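PDB 1XTY: peptidyl-tRNA hydrolase from Sulfolobus solfataricus, which hydrolyses peptidyl-tRNAs, probably those that drop off the ribosome during protein synthesis, to release the peptide and a reusable tRNA. Local coordinates for residues V61-L64 and D65-I68; R70-K73 and A74-M77. All blocks are in the same frame, centred on the assembly; numbering follows the deposited sequence.

Interaction 1 of 2, residues V61-L64 and D65-I68; sequences VNSL and DEII
Val-61 and Ile-67 make the tight part of this turn: the CG2 branch of Val-61 meets CG1 of Ile-67 at 3.6 Å, the two side chains crossing at about a right angle. Both are buried, Val-61 against Val-7 of strand 2-9 and Ile-67 against Leu-100 of strand 97-106. Ile-67 CG1 stands anti to its own carbonyl carbon (chi1 -85°), which sends it back toward the valine. Between them the chain leaves strand 56-61 and starts helix 64-76, a strand-to-helix turn with Ser-63 at the N-cap. The serine hydroxyl accepts from the backbone of the first turn, Glu-66 N to Ser-63 OG at 3.2 Å, though the position of OG is less certain. One residue on, Leu-64 O takes two amides: Ile-68 N at 3.1 Å, almost in line with the carbonyl, and Ile-67 N at 3.0 Å from above its plane. The outer side is looser. There Glu-66, extended beyond CG, reaches back past the cap so that OE1 takes a weak bond from Asn-62 N at 3.2 Å. A water bridges the same pair, accepting from Asn-62 N at 3.0 Å and donating to Glu-66 OE1 at 2.6 Å.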
ATOM      1  N   VAL A  61      -1.483  17.245  -2.684  1.00 26.63           N
ATOM      2  CA  VAL A  61      -2.204  18.490  -2.424  1.00 27.48           C
ATOM      3  C   VAL A  61      -1.454  19.145  -1.273  1.00 27.82           C
ATOM      4  O   VAL A  61      -0.828  18.454  -0.473  1.00 27.89           O
ATOM      5  CB  VAL A  61      -3.677  18.242  -1.997  1.00 26.93           C
ATOM      6  CG1 VAL A  61      -4.458  17.631  -3.146  1.00 27.57           C
ATOM      7  CG2 VAL A  61      -3.724  17.343  -0.777  1.00 27.07           C
ATOM      8  N   ASN A  62      -1.504  20.469  -1.178  1.00 29.75           N
ATOM      9  CA  ASN A  62      -0.778  21.153  -0.115  1.00 30.99           C
ATOM     10  C   ASN A  62      -1.623  21.672   1.041  1.00 30.31           C
ATOM     11  O   ASN A  62      -1.204  22.587   1.754  1.00 31.22           O
ATOM     12  CB  ASN A  62       0.041  22.307  -0.698  1.00 34.03           C
ATOM     13  CG  ASN A  62      -0.741  23.118  -1.702  1.00 37.49           C
ATOM     14  OD1 ASN A  62      -1.887  23.496  -1.453  1.00 39.23           O
ATOM     15  ND2 ASN A  62      -0.125  23.396  -2.848  1.00 39.87           N
ATOM     16  N   SER A  63      -2.806  21.100   1.235  1.00 28.00           N
ATOM     17  CA  SER A  63      -3.658  21.529   2.336  1.00 26.09           C
ATOM     18  C   SER A  63      -4.690  20.481   2.719  1.00 23.99           C
ATOM     19  O   SER A  63      -5.153  19.702   1.883  1.00 22.05           O
ATOM     20  CB  SER A  63      -4.379  22.836   1.990  1.00 26.17           C
ATOM     21  OG  SER A  63      -5.502  22.599   1.160  1.00 29.06           O
ATOM     22  N   LEU A  64      -5.048  20.472   3.996  1.00 23.08           N
ATOM     23  CA  LEU A  64      -6.035  19.535   4.501  1.00 22.26           C
ATOM     24  C   LEU A  64      -7.390  19.795   3.850  1.00 21.59           C
ATOM     25  O   LEU A  64      -8.123  18.860   3.541  1.00 20.21           O
ATOM     26  CB  LEU A  64      -6.158  19.669   6.020  1.00 23.75           C
ATOM     27  CG  LEU A  64      -7.153  18.724   6.697  1.00 24.45           C
ATOM     28  CD1 LEU A  64      -6.716  17.284   6.503  1.00 25.46           C
ATOM     29  CD2 LEU A  64      -7.232  19.054   8.170  1.00 27.40           C
ATOM     30  N   ASP A  65      -7.724  21.066   3.636  1.00 21.07           N
ATOM     31  CA  ASP A  65      -9.003  21.407   3.027  1.00 21.99           C
ATOM     32  C   ASP A  65      -9.182  20.807   1.640  1.00 21.52           C
ATOM     33  O   ASP A  65     -10.287  20.438   1.262  1.00 21.64           O
ATOM     34  CB  ASP A  65      -9.185  22.925   2.946  1.00 23.73           C
ATOM     35  CG  ASP A  65      -9.255  23.577   4.312  1.00 27.72           C
ATOM     36  OD1 ASP A  65      -9.541  22.869   5.302  1.00 28.38           O
ATOM     37  OD2 ASP A  65      -9.037  24.806   4.393  1.00 31.79           O
ATOM     38  N   GLU A  66      -8.100  20.710   0.878  1.00 22.33           N
ATOM     39  CA  GLU A  66      -8.190  20.146  -0.457  1.00 23.59           C
ATOM     40  C   GLU A  66      -8.470  18.646  -0.399  1.00 22.65           C
ATOM     41  O   GLU A  66      -9.040  18.077  -1.329  1.00 24.65           O
ATOM     42  CB  GLU A  66      -6.910  20.452  -1.230  1.00 26.02           C
ATOM     43  CG  GLU A  66      -6.691  21.955  -1.352  1.00 31.88           C
ATOM     44  CD  GLU A  66      -5.455  22.324  -2.133  1.00 35.04           C
ATOM     45  OE1 GLU A  66      -4.356  21.859  -1.765  1.00 35.86           O
ATOM     46  OE2 GLU A  66      -5.585  23.091  -3.113  1.00 38.83           O
ATOM     47  N   ILE A  67      -8.085  18.009   0.699  1.00 20.21           N
ATOM     48  CA  ILE A  67      -8.346  16.585   0.855  1.00 18.87           C
ATOM     49  C   ILE A  67      -9.808  16.387   1.249  1.00 17.28           C
ATOM     50  O   ILE A  67     -10.480  15.498   0.733  1.00 15.81           O
ATOM     51  CB  ILE A  67      -7.401  15.951   1.910  1.00 20.19           C
ATOM     52  CG1 ILE A  67      -6.082  15.558   1.225  1.00 22.82           C
ATOM     53  CG2 ILE A  67      -8.065  14.747   2.582  1.00 19.80           C
ATOM     54  CD1 ILE A  67      -5.157  14.713   2.062  1.00 24.33           C
ATOM     55  N   ILE A  68     -10.306  17.230   2.149  1.00 17.09           N
ATOM     56  CA  ILE A  68     -11.694  17.134   2.590  1.00 16.28           C
ATOM     57  C   ILE A  68     -12.614  17.398   1.402  1.00 15.69           C
ATOM     58  O   ILE A  68     -13.643  16.742   1.227  1.00 13.35           O
ATOM     59  CB  ILE A  68     -12.003  18.169   3.704  1.00 17.27           C
ATOM     60  CG1 ILE A  68     -11.079  17.943   4.903  1.00 18.53           C
ATOM     61  CG2 ILE A  68     -13.473  18.076   4.112  1.00 16.21           C
ATOM     62  CD1 ILE A  68     -11.235  16.589   5.571  1.00 21.09           C
TER
HETATM   63  O   HOH W   1      -2.729  21.492  -3.701  1.00 49.54           O

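Interaction 2 of 2, residues R70-K73 and A74-M77; sequences RAKK and AETM
Lys-72 folds over the hydroxyl of Thr-76, its CD and CE each 3.5 Å from Thr-76 OG1. Bends at chi2 and chi4 turn the lysine chain along the helix, and NZ ends 3.3 Å from Thr-76 OG1 in a weak hydrogen bond. Lys-72 NZ also has a long salt bridge to Glu-75 OE1, at 3.8 Å. Thr-76 OG1 lies anti to its own carbonyl carbon (chi1 -61°), from where it donates back to Lys-72 O at 2.9 Å. Thr-76 N donates to Lys-72 O too, at 2.9 Å, and the two donors come from opposite faces of the carbonyl plane. This is the last stretch of helix 64-76, and Met-77 is the first residue to leave helical geometry, its N still bonded to Lys-73 O at 3.1 Å. Met-77 and Lys-73 run side by side in the same direction, with the methionine CE 3.8 Å from Lys-73 CG. The inner face is apolar, Ala-71 resting on Leu-100 and Ala-74 on Phe-81, while Met-77 packs on helix 107-114. With its hydroxyl accepting from a lysine and donating to a carbonyl, Thr-76 links outer side chains to the final turn's backbone; the long ion pair probably adds little.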
ATOM      1  N   ARG A  70     -12.102  16.794  -1.733  1.00 19.05           N
ATOM      2  CA  ARG A  70     -12.152  15.638  -2.611  1.00 18.21           C
ATOM      3  C   ARG A  70     -12.810  14.413  -1.988  1.00 17.17           C
ATOM      4  O   ARG A  70     -13.389  13.591  -2.694  1.00 17.44           O
ATOM      5  CB  ARG A  70     -10.748  15.332  -3.124  1.00 21.45           C
ATOM      6  CG  ARG A  70     -10.241  16.469  -4.005  1.00 25.76           C
ATOM      7  CD  ARG A  70      -8.872  16.231  -4.596  1.00 30.04           C
ATOM      8  NE  ARG A  70      -8.500  17.322  -5.496  1.00 34.63           N
ATOM      9  CZ  ARG A  70      -8.371  18.593  -5.121  1.00 36.57           C
ATOM     10  NH1 ARG A  70      -8.579  18.944  -3.859  1.00 38.24           N
ATOM     11  NH2 ARG A  70      -8.043  19.517  -6.013  1.00 39.61           N
ATOM     12  N   ALA A  71     -12.744  14.294  -0.665  1.00 14.84           N
ATOM     13  CA  ALA A  71     -13.390  13.173   0.004  1.00 14.70           C
ATOM     14  C   ALA A  71     -14.905  13.366  -0.115  1.00 13.53           C
ATOM     15  O   ALA A  71     -15.651  12.412  -0.307  1.00 13.87           O
ATOM     16  CB  ALA A  71     -12.975  13.117   1.480  1.00 13.16           C
ATOM     17  N   LYS A  72     -15.355  14.612  -0.014  1.00 14.28           N
ATOM     18  CA  LYS A  72     -16.779  14.908  -0.118  1.00 14.79           C
ATOM     19  C   LYS A  72     -17.264  14.583  -1.534  1.00 14.89           C
ATOM     20  O   LYS A  72     -18.360  14.063  -1.728  1.00 13.52           O
ATOM     21  CB  LYS A  72     -17.020  16.383   0.210  1.00 15.86           C
ATOM     22  CG  LYS A  72     -18.482  16.792   0.348  1.00 20.14           C
ATOM     23  CD  LYS A  72     -19.143  17.027  -0.991  1.00 23.94           C
ATOM     24  CE  LYS A  72     -20.528  17.629  -0.818  1.00 26.09           C
ATOM     25  NZ  LYS A  72     -21.389  16.799   0.071  1.00 28.63           N
ATOM     26  N   LYS A  73     -16.424  14.878  -2.517  1.00 16.77           N
ATOM     27  CA  LYS A  73     -16.755  14.612  -3.908  1.00 19.79           C
ATOM     28  C   LYS A  73     -16.913  13.103  -4.099  1.00 18.85           C
ATOM     29  O   LYS A  73     -17.896  12.636  -4.667  1.00 17.64           O
ATOM     30  CB  LYS A  73     -15.642  15.156  -4.802  1.00 22.12           C
ATOM     31  CG  LYS A  73     -16.094  15.605  -6.177  1.00 30.16           C
ATOM     32  CD  LYS A  73     -15.290  16.827  -6.608  1.00 33.26           C
ATOM     33  CE  LYS A  73     -15.715  17.333  -7.977  1.00 38.17           C
ATOM     34  NZ  LYS A  73     -15.043  18.626  -8.305  1.00 40.44           N
ATOM     35  N   ALA A  74     -15.941  12.345  -3.599  1.00 19.57           N
ATOM     36  CA  ALA A  74     -15.973  10.889  -3.707  1.00 17.58           C
ATOM     37  C   ALA A  74     -17.214  10.311  -3.033  1.00 19.38           C
ATOM     38  O   ALA A  74     -17.882   9.431  -3.578  1.00 18.25           O
ATOM     39  CB  ALA A  74     -14.714  10.299  -3.071  1.00 18.67           C
ATOM     40  N   GLU A  75     -17.516  10.817  -1.843  1.00 18.82           N
ATOM     41  CA  GLU A  75     -18.666  10.366  -1.069  1.00 20.63           C
ATOM     42  C   GLU A  75     -19.998  10.617  -1.779  1.00 21.99           C
ATOM     43  O   GLU A  75     -20.855   9.733  -1.851  1.00 20.52           O
ATOM     44  CB  GLU A  75     -18.644  11.064   0.298  1.00 24.79           C
ATOM     45  CG  GLU A  75     -19.888  10.887   1.139  1.00 28.94           C
ATOM     46  CD  GLU A  75     -20.940  11.942   0.865  1.00 29.39           C
ATOM     47  OE1 GLU A  75     -20.631  13.148   1.001  1.00 31.22           O
ATOM     48  OE2 GLU A  75     -22.079  11.567   0.523  1.00 30.80           O
ATOM     49  N   THR A  76     -20.161  11.825  -2.303  1.00 21.44           N
ATOM     50  CA  THR A  76     -21.384  12.198  -2.999  1.00 23.90           C
ATOM     51  C   THR A  76     -21.606  11.308  -4.217  1.00 24.75           C
ATOM     52  O   THR A  76     -22.739  10.976  -4.553  1.00 25.23           O
ATOM     53  CB  THR A  76     -21.328  13.671  -3.460  1.00 24.37           C
ATOM     54  OG1 THR A  76     -21.198  14.527  -2.315  1.00 28.07           O
ATOM     55  CG2 THR A  76     -22.595  14.039  -4.221  1.00 26.51           C
ATOM     56  N   MET A  77     -20.515  10.918  -4.866  1.00 24.41           N
ATOM     57  CA  MET A  77     -20.595  10.072  -6.052  1.00 25.82           C
ATOM     58  C   MET A  77     -20.567   8.586  -5.726  1.00 25.06           C
ATOM     59  O   MET A  77     -20.442   7.742  -6.616  1.00 24.94           O
ATOM     60  CB  MET A  77     -19.465  10.427  -7.012  1.00 27.12           C
ATOM     61  CG  MET A  77     -19.509  11.881  -7.425  1.00 32.18           C
ATOM     62  SD  MET A  77     -18.403  12.257  -8.769  1.00 38.31           S
ATOM     63  CE  MET A  77     -16.909  12.318  -7.924  1.00 36.21           C
TER

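How the interactions relate
Interactions 1 and 2 sit near the two ends of helix 64-76, in series along the chain and with centres about 13 Å apart. Each is partly buried, with an apolar face turned to the sheet and a polar one turned outward; Leu-100 of strand 97-106 receives side chains from both. Interaction 1 joins the helix start to the end of strand 56-61, so its buried half is a valine-isoleucine pair and its polar half takes up backbone amides at and just before the start of the helix. Interaction 2 lies on the last turns of the helix and the residue after it, its polar groups gathering instead around a carbonyl near the C-terminal end. Arg-70 spans the gap, its NH1 bonded to Glu-66 O.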